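Side-chain contacts in outer protein YopM (Yersinia pestis, PDB 1JL5), which acts as a secreted virulence effector built of leucine-rich repeats and probably alters host cell physiology to promote bacterial survival in host tissues: residues T37-A42 against D67-Q72; S44-N49 against S85-P90. One frame throughout, in Å; residues are numbered along the deposited sequence.

Contact 1: T37-A42 against D67-Q72; sequences TEYYNA and DCLDRQ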
# COMPACT_ATOMS: atom_id res chain seq x y z
N THR A 37 -52.46 10.66 14.96
CA THR A 37 -52.88 9.30 14.70
C THR A 37 -52.77 8.95 13.23
O THR A 37 -52.30 7.87 12.88
CB THR A 37 -54.32 9.07 15.17
OG1 THR A 37 -54.37 9.22 16.59
CG2 THR A 37 -54.80 7.69 14.80
N GLU A 38 -53.20 9.86 12.37
CA GLU A 38 -53.09 9.61 10.95
C GLU A 38 -51.62 9.46 10.58
O GLU A 38 -51.26 8.58 9.80
CB GLU A 38 -53.74 10.74 10.15
CG GLU A 38 -55.24 10.76 10.30
CD GLU A 38 -55.89 11.83 9.46
OE1 GLU A 38 -55.61 13.02 9.70
OE2 GLU A 38 -56.67 11.49 8.55
N TYR A 39 -50.76 10.30 11.13
CA TYR A 39 -49.34 10.19 10.84
C TYR A 39 -48.81 8.89 11.40
O TYR A 39 -48.15 8.12 10.70
CB TYR A 39 -48.56 11.36 11.43
CG TYR A 39 -48.66 12.60 10.59
CD1 TYR A 39 -48.12 12.62 9.31
CD2 TYR A 39 -49.31 13.73 11.05
CE1 TYR A 39 -48.23 13.75 8.51
CE2 TYR A 39 -49.44 14.86 10.26
CZ TYR A 39 -48.89 14.86 8.99
OH TYR A 39 -49.01 15.98 8.20
N TYR A 40 -49.12 8.63 12.67
CA TYR A 40 -48.67 7.42 13.32
C TYR A 40 -49.05 6.20 12.51
O TYR A 40 -48.24 5.32 12.27
CB TYR A 40 -49.31 7.25 14.69
CG TYR A 40 -48.97 8.31 15.70
CD1 TYR A 40 -47.84 9.12 15.56
CD2 TYR A 40 -49.74 8.46 16.85
CE1 TYR A 40 -47.49 10.04 16.53
CE2 TYR A 40 -49.41 9.37 17.82
CZ TYR A 40 -48.29 10.16 17.66
OH TYR A 40 -47.97 11.05 18.66
N ASN A 41 -50.32 6.16 12.12
CA ASN A 41 -50.82 5.03 11.36
C ASN A 41 -50.23 4.99 9.98
O ASN A 41 -49.93 3.92 9.47
CB ASN A 41 -52.34 5.10 11.31
CG ASN A 41 -52.97 4.89 12.67
OD1 ASN A 41 -52.26 4.84 13.67
ND2 ASN A 41 -54.29 4.76 12.71
N ALA A 42 -50.05 6.16 9.38
CA ALA A 42 -49.46 6.20 8.05
C ALA A 42 -48.05 5.64 8.21
O ALA A 42 -47.58 4.83 7.41
CB ALA A 42 -49.41 7.63 7.54
N ASP A 67 -41.56 11.00 17.26
CA ASP A 67 -40.92 11.94 18.15
C ASP A 67 -40.89 13.31 17.50
O ASP A 67 -41.19 14.32 18.12
CB ASP A 67 -39.50 11.50 18.48
CG ASP A 67 -38.88 12.33 19.57
OD1 ASP A 67 -39.44 12.34 20.69
OD2 ASP A 67 -37.85 12.99 19.32
N CYS A 68 -40.54 13.33 16.22
CA CYS A 68 -40.48 14.57 15.49
C CYS A 68 -41.85 15.22 15.47
O CYS A 68 -42.00 16.41 15.77
CB CYS A 68 -40.03 14.33 14.06
SG CYS A 68 -40.05 15.81 13.08
N LEU A 69 -42.86 14.43 15.12
CA LEU A 69 -44.23 14.92 15.07
C LEU A 69 -44.66 15.43 16.44
O LEU A 69 -45.14 16.55 16.57
CB LEU A 69 -45.16 13.80 14.63
CG LEU A 69 -46.61 14.18 14.36
CD1 LEU A 69 -46.67 15.12 13.17
CD2 LEU A 69 -47.43 12.93 14.10
N ASP A 70 -44.47 14.59 17.46
CA ASP A 70 -44.86 14.94 18.82
C ASP A 70 -44.12 16.16 19.36
O ASP A 70 -44.74 17.06 19.91
CB ASP A 70 -44.61 13.75 19.76
CG ASP A 70 -45.36 12.50 19.31
OD1 ASP A 70 -46.30 12.65 18.50
OD2 ASP A 70 -45.00 11.39 19.76
N ARG A 71 -42.81 16.17 19.19
CA ARG A 71 -41.99 17.28 19.66
C ARG A 71 -42.22 18.47 18.74
O ARG A 71 -41.82 19.59 19.05
CB ARG A 71 -40.51 16.89 19.63
CG ARG A 71 -40.14 15.73 20.56
CD ARG A 71 -39.81 16.23 21.96
NE ARG A 71 -39.83 15.15 22.95
CZ ARG A 71 -39.01 14.11 22.96
NH1 ARG A 71 -38.08 13.97 22.02
NH2 ARG A 71 -39.12 13.19 23.91
N GLN A 72 -42.87 18.23 17.60
CA GLN A 72 -43.11 19.30 16.63
C GLN A 72 -41.72 19.80 16.23
O GLN A 72 -41.54 20.95 15.85
CB GLN A 72 -43.92 20.43 17.26
CG GLN A 72 -45.26 19.98 17.82
CD GLN A 72 -45.65 20.75 19.07
OE1 GLN A 72 -45.82 21.97 19.04
NE2 GLN A 72 -45.78 20.03 20.18

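Contact 2: S44-N49 against S85-P90; sequences SEWERN and SLPELP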
# COMPACT_ATOMS: atom_id res chain seq x y z
N SER A 44 -46.90 3.67 10.71
CA SER A 44 -46.89 2.27 11.09
C SER A 44 -47.18 1.43 9.87
O SER A 44 -46.65 0.33 9.73
CB SER A 44 -47.93 2.01 12.18
OG SER A 44 -47.52 2.65 13.37
N GLU A 45 -48.01 1.94 8.97
CA GLU A 45 -48.34 1.22 7.75
C GLU A 45 -47.06 1.15 6.93
O GLU A 45 -46.69 0.10 6.39
CB GLU A 45 -49.43 1.96 6.98
CG GLU A 45 -49.92 1.24 5.73
CD GLU A 45 -50.31 -0.20 6.00
OE1 GLU A 45 -50.87 -0.48 7.09
OE2 GLU A 45 -50.08 -1.06 5.12
N TRP A 46 -46.39 2.29 6.83
CA TRP A 46 -45.15 2.37 6.09
C TRP A 46 -44.17 1.40 6.74
O TRP A 46 -43.48 0.64 6.06
CB TRP A 46 -44.60 3.79 6.16
CG TRP A 46 -43.20 3.90 5.71
CD1 TRP A 46 -42.74 3.89 4.42
CD2 TRP A 46 -42.06 4.05 6.54
NE1 TRP A 46 -41.38 4.01 4.41
CE2 TRP A 46 -40.93 4.11 5.70
CE3 TRP A 46 -41.87 4.12 7.93
CZ2 TRP A 46 -39.63 4.25 6.20
CZ3 TRP A 46 -40.58 4.27 8.43
CH2 TRP A 46 -39.48 4.33 7.56
N GLU A 47 -44.12 1.42 8.06
CA GLU A 47 -43.23 0.53 8.77
C GLU A 47 -43.51 -0.92 8.42
O GLU A 47 -42.58 -1.68 8.14
CB GLU A 47 -43.39 0.72 10.27
CG GLU A 47 -42.39 -0.08 11.07
CD GLU A 47 -42.62 0.09 12.54
OE1 GLU A 47 -43.12 1.16 12.94
OE2 GLU A 47 -42.28 -0.84 13.31
N ARG A 48 -44.78 -1.30 8.44
CA ARG A 48 -45.18 -2.67 8.13
C ARG A 48 -44.83 -3.03 6.70
O ARG A 48 -44.64 -4.21 6.38
CB ARG A 48 -46.69 -2.87 8.30
CG ARG A 48 -47.23 -2.43 9.64
CD ARG A 48 -48.67 -2.89 9.87
NE ARG A 48 -49.23 -2.27 11.07
CZ ARG A 48 -49.81 -1.07 11.09
NH1 ARG A 48 -49.92 -0.37 9.97
NH2 ARG A 48 -50.26 -0.57 12.23
N ASN A 49 -44.75 -2.03 5.83
CA ASN A 49 -44.44 -2.28 4.43
C ASN A 49 -42.96 -2.40 4.21
O ASN A 49 -42.50 -2.52 3.07
CB ASN A 49 -44.99 -1.16 3.55
CG ASN A 49 -46.50 -1.11 3.58
OD1 ASN A 49 -47.15 -2.11 3.87
ND2 ASN A 49 -47.05 0.05 3.25
N SER A 85 -37.74 4.02 1.42
CA SER A 85 -38.72 5.06 1.18
C SER A 85 -39.01 5.72 2.51
O SER A 85 -38.68 5.19 3.57
CB SER A 85 -40.03 4.50 0.63
OG SER A 85 -40.77 3.86 1.65
N LEU A 86 -39.60 6.90 2.44
CA LEU A 86 -39.97 7.63 3.63
C LEU A 86 -41.46 7.79 3.53
O LEU A 86 -42.01 7.97 2.45
CB LEU A 86 -39.32 9.01 3.68
CG LEU A 86 -37.80 9.05 3.79
CD1 LEU A 86 -37.35 10.49 3.98
CD2 LEU A 86 -37.34 8.19 4.96
N PRO A 87 -42.16 7.70 4.66
CA PRO A 87 -43.60 7.87 4.62
C PRO A 87 -43.81 9.38 4.63
O PRO A 87 -42.84 10.14 4.57
CB PRO A 87 -44.04 7.22 5.92
CG PRO A 87 -42.94 7.63 6.85
CD PRO A 87 -41.69 7.40 6.03
N GLU A 88 -45.06 9.81 4.69
CA GLU A 88 -45.34 11.23 4.71
C GLU A 88 -44.54 11.80 5.87
O GLU A 88 -44.48 11.21 6.94
CB GLU A 88 -46.82 11.47 4.94
CG GLU A 88 -47.25 12.89 4.66
CD GLU A 88 -48.72 13.10 4.94
OE1 GLU A 88 -49.50 12.19 4.61
OE2 GLU A 88 -49.08 14.17 5.48
N LEU A 89 -43.94 12.96 5.66
CA LEU A 89 -43.12 13.59 6.69
C LEU A 89 -43.93 14.42 7.67
O LEU A 89 -45.04 14.86 7.36
CB LEU A 89 -42.09 14.49 6.03
CG LEU A 89 -41.17 13.81 5.01
CD1 LEU A 89 -40.37 14.85 4.27
CD2 LEU A 89 -40.26 12.83 5.74
N PRO A 90 -43.40 14.63 8.88
CA PRO A 90 -44.16 15.44 9.82
C PRO A 90 -44.48 16.72 9.04
O PRO A 90 -43.64 17.22 8.30
CB PRO A 90 -43.16 15.66 10.96
CG PRO A 90 -42.47 14.32 11.00
CD PRO A 90 -42.21 14.03 9.53

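Contact 1: T37-A42 against D67-Q72
The phenol of Tyr40 and the carboxylate of Asp70 join the two helices of the N-terminal hairpin that precedes the leucine-rich repeats of YopM. Tyr40 OH donates to Asp70 OD1; the modelled separation of 2.3 Å is very short, so the pairing is clearer than its exact length. OD1 meets the ring at its edge, in the ring plane, whereas the carboxylate itself stands almost perpendicular to the ring, the planes being 86° apart. The second oxygen, OD2, lies close to the hydroxyl at an angle too poor for a bond.

The arrangement illustrates how an antiparallel helix pair can combine a polar link with an apolar one. The short helical segments run 173° apart in direction, with a closest axial approach of 10.7 Å. Between them reaches Leu69, whose CG lies anti to the backbone N (chi1 -173°), carrying both methyls toward the tyrosines. Its CD2 is pressed against Tyr39, with the CB of that residue only 3.3 Å from Leu69 CD2. The same methyl also touches the neighbouring ring, Tyr40 CE1 being 3.8 Å from Leu69 CD2. Of the two tyrosines, the other branch meets Tyr39, Leu69 CD1 lying 3.7 Å from Tyr39 CD2.

Arg66 adds a cation-pi contact to the Tyr40 ring, and Trp43 meets both Tyr39 and Leu69. Just after Asp70, helix 58-71 ends in a Schellman motif with Gln72 at C-prime, and Gln72 NE2 turns back to bond Asp70 O at 3.2 Å, the acceptor lying close to the amide plane.

Contact 2: S44-N49 against S85-P90
Trp46 meets the loop at Ser85 and Pro87, by its N-H at the ring edge and by one face of the indole. At the edge, Trp46 NE1 donates to Ser85 OG over 2.8 Å. The hydroxyl oxygen lies in the indole plane, although the N-H points past it, at 145°. A second, weak bond runs from the same NE1 to Ser85 O at 3.1 Å, so one residue receives the indole proton through both its side chain and its backbone.

Over the face lies Pro87. Its CD sits 3.5 Å from the centroid of the five-membered ring of Trp46, only 18° off the normal, which makes a CH-pi contact with the proline ring slanting across the indole. Nearer the helix, Pro87 CB rests 3.4 Å from Trp46 CG, extending the overlap to the root of the side chain. The tryptophan reaches this far because its CG is anti to the backbone N (chi1 167°), sending the indole out from helix 36-48 toward the loop.

A second shell surrounds these groups. Arg58 makes a cation-pi contact with Trp46 and also donates to its backbone O, while Leu65 and Trp43 pack on Pro87. Further along, the loop is set against helix 36-48 by a bond from Trp43 NE1 to Glu88 O, and against the second repeat by Leu86, which packs on Leu96, Leu103 and Pro107.

Aromatic residues of a helix thus lie against the Leu-Pro-Glu-Leu-Pro run of the first repeat, an arrangement in keeping with a helical cap closing the N-terminal end of a leucine-rich-repeat solenoid.

In the fold
From the N-terminal end of the modelled chain comes helix 36-48, which supplies all of the first segment of contact 1 and most of that of contact 2, and the chain returns along helix 58-71. There contact 1 closes a loop of 24 residues and completes the helical hairpin. The chain then forms strand 75-77 and the loop after it, where contact 2 closes 35 residues and joins the hairpin to the first repeat. Their segments alternate in sequence, so the two closures cross. Their centres are about 11 Å apart, and they touch directly: Tyr39 OH lies 3.3 Å from Glu88 OE2, a probable hydrogen bond. Together the contacts tie the two helices to each other and to the first repeat.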